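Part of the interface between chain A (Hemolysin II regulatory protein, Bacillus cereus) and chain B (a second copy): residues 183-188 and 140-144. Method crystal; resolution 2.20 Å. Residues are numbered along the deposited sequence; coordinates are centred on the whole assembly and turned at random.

Chain A 183-188: TDKPNI
Chain B, residues 140-144: FHFFS

Two loops can pack against each other without a single direct hydrogen bond, relying on van der Waals contact and shared water, and this small contact between two copies of the hemolysin II regulatory protein is a worked example. Neither stretch pairs as a strand. Chain A leaves a helix at Asp184(A) (phi/psi -60/124) and continues extended through Lys185(A) (-102/123) and Pro186(A) (-58/141); chain B is extended from Phe140(B) to Phe142(B), then turns at Phe143(B) (-78/-39) before Ser144(B) caps the following helix. The touching parts run 159° apart, nearly antiparallel, with CA of Asp184(A) 6.1 Å from CA of Phe143(B) and CA of Pro186(A) 5.7 Å from CA of His141(B).

The nonpolar contact centres on His141(B), whose CB points toward chain A and whose chi1 is m (-50°), chi2 96°. Its CB lies 4.0 Å from CB of Pro186(A), and its CE1 lies 4.0 Å from CG2 of Ile188(A) (chi1 p, chi2 t). The compact proline ring suits this close backbone approach, and the imidazole offers carbon to both neighbours while its nitrogens are hydrogen-bonded outside this contact. Lys185(A), all t, points away, as the alternation of an extended chain allows.

The polar contact belongs to Asp184(A), chi1 t (-175°), chi2 58°. Its carboxylate reaches chain B without bonding directly: OD2 stays 3.9 Å from N of Phe143(B), while OD1 lies 4.1 Å from CD1 of Phe143(B), at the ring edge, where aromatic hydrogens carry slight positive charge. That phenyl has chi1 t, chi2 83°.

Water completes the link. The oxygen of one water lies 3.2 Å from OD2 of Asp184(A) and 3.2 Å from O of Phe142(B), and that of another lies 2.6 Å from OD2 of Asp184(A) and 3.2 Å from O of His141(B), the last a weak bond; the water is the donor in each bond, but both waters have more acceptors in reach than protons, so not all of these bonds need be made at once. Altogether 244 Å² is buried.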

# COMPACT_ATOMS: atom_id res chain seq x y z
N THR A 183 -23.20 0.91 -0.14
CA THR A 183 -24.67 0.89 -0.15
C THR A 183 -25.27 0.27 1.10
O THR A 183 -26.42 0.48 1.40
CB THR A 183 -25.23 0.13 -1.36
OG1 THR A 183 -24.76 -1.21 -1.31
CG2 THR A 183 -24.80 0.75 -2.67
N ASP A 184 -24.51 -0.52 1.83
CA ASP A 184 -25.04 -1.10 3.06
C ASP A 184 -25.45 0.01 4.02
O ASP A 184 -24.63 0.85 4.34
CB ASP A 184 -23.97 -1.96 3.73
CG ASP A 184 -24.49 -2.69 4.96
OD1 ASP A 184 -25.46 -3.46 4.82
OD2 ASP A 184 -23.96 -2.51 6.06
N LYS A 185 -26.69 0.03 4.48
CA LYS A 185 -27.10 1.05 5.44
C LYS A 185 -27.17 0.51 6.85
O LYS A 185 -27.90 -0.44 7.12
CB LYS A 185 -28.47 1.64 5.08
CG LYS A 185 -28.67 2.97 5.77
CD LYS A 185 -30.01 3.65 5.47
CE LYS A 185 -30.20 4.81 6.45
NZ LYS A 185 -31.38 5.67 6.17
N PRO A 186 -26.42 1.12 7.77
CA PRO A 186 -26.32 0.59 9.14
C PRO A 186 -27.70 0.49 9.78
O PRO A 186 -28.55 1.37 9.57
CB PRO A 186 -25.44 1.63 9.88
CG PRO A 186 -24.61 2.27 8.78
CD PRO A 186 -25.58 2.32 7.57
N ASN A 187 -27.91 -0.58 10.53
CA ASN A 187 -29.16 -0.71 11.26
C ASN A 187 -29.53 0.56 12.07
O ASN A 187 -30.49 1.26 11.72
CB ASN A 187 -29.13 -1.94 12.15
CG ASN A 187 -30.47 -2.61 12.21
OD1 ASN A 187 -31.43 -2.15 11.56
ND2 ASN A 187 -30.57 -3.70 12.97
N ILE A 188 -28.78 0.87 13.12
CA ILE A 188 -29.06 2.08 13.90
C ILE A 188 -30.31 2.82 13.42
O ILE A 188 -30.79 3.74 14.08
CB ILE A 188 -27.86 3.06 13.89
CG1 ILE A 188 -27.53 3.49 12.45
CG2 ILE A 188 -26.65 2.42 14.52
CD1 ILE A 188 -26.30 4.40 12.32
N PHE B 140 -20.75 -2.64 15.29
CA PHE B 140 -19.98 -2.40 14.07
C PHE B 140 -20.88 -2.83 12.95
O PHE B 140 -21.53 -3.87 13.04
CB PHE B 140 -18.70 -3.27 13.98
CG PHE B 140 -17.61 -2.94 15.00
CD1 PHE B 140 -17.43 -1.67 15.51
CD2 PHE B 140 -16.71 -3.94 15.38
CE1 PHE B 140 -16.38 -1.40 16.43
CE2 PHE B 140 -15.69 -3.69 16.28
CZ PHE B 140 -15.53 -2.40 16.81
N HIS B 141 -20.88 -2.09 11.86
CA HIS B 141 -21.78 -2.41 10.78
C HIS B 141 -21.00 -2.43 9.46
O HIS B 141 -20.48 -1.43 9.05
CB HIS B 141 -22.90 -1.37 10.78
CG HIS B 141 -23.50 -1.20 12.14
ND1 HIS B 141 -23.11 -0.21 13.02
CD2 HIS B 141 -24.43 -1.94 12.80
CE1 HIS B 141 -23.79 -0.33 14.15
NE2 HIS B 141 -24.59 -1.38 14.04
N PHE B 142 -20.99 -3.56 8.78
CA PHE B 142 -20.28 -3.68 7.54
C PHE B 142 -20.91 -4.81 6.76
O PHE B 142 -21.48 -5.75 7.35
CB PHE B 142 -18.78 -3.95 7.81
CG PHE B 142 -18.53 -5.09 8.76
CD1 PHE B 142 -18.61 -6.43 8.33
CD2 PHE B 142 -18.19 -4.85 10.09
CE1 PHE B 142 -18.38 -7.48 9.21
CE2 PHE B 142 -17.95 -5.91 10.98
CZ PHE B 142 -18.05 -7.23 10.55
N PHE B 143 -20.82 -4.74 5.45
CA PHE B 143 -21.44 -5.76 4.63
C PHE B 143 -20.61 -7.04 4.59
O PHE B 143 -21.13 -8.14 4.52
CB PHE B 143 -21.55 -5.25 3.20
CG PHE B 143 -22.31 -6.16 2.32
CD1 PHE B 143 -23.68 -6.11 2.31
CD2 PHE B 143 -21.67 -7.11 1.55
CE1 PHE B 143 -24.40 -6.97 1.53
CE2 PHE B 143 -22.40 -7.96 0.75
CZ PHE B 143 -23.76 -7.88 0.75
N SER B 144 -19.30 -6.89 4.54
CA SER B 144 -18.45 -8.05 4.42
C SER B 144 -17.28 -8.02 5.37
O SER B 144 -16.47 -7.09 5.34
CB SER B 144 -17.97 -8.22 2.99
OG SER B 144 -16.78 -9.00 2.97
O HOH W 1 -24.65 -5.29 7.48
O HOH W 2 -22.32 -0.53 6.54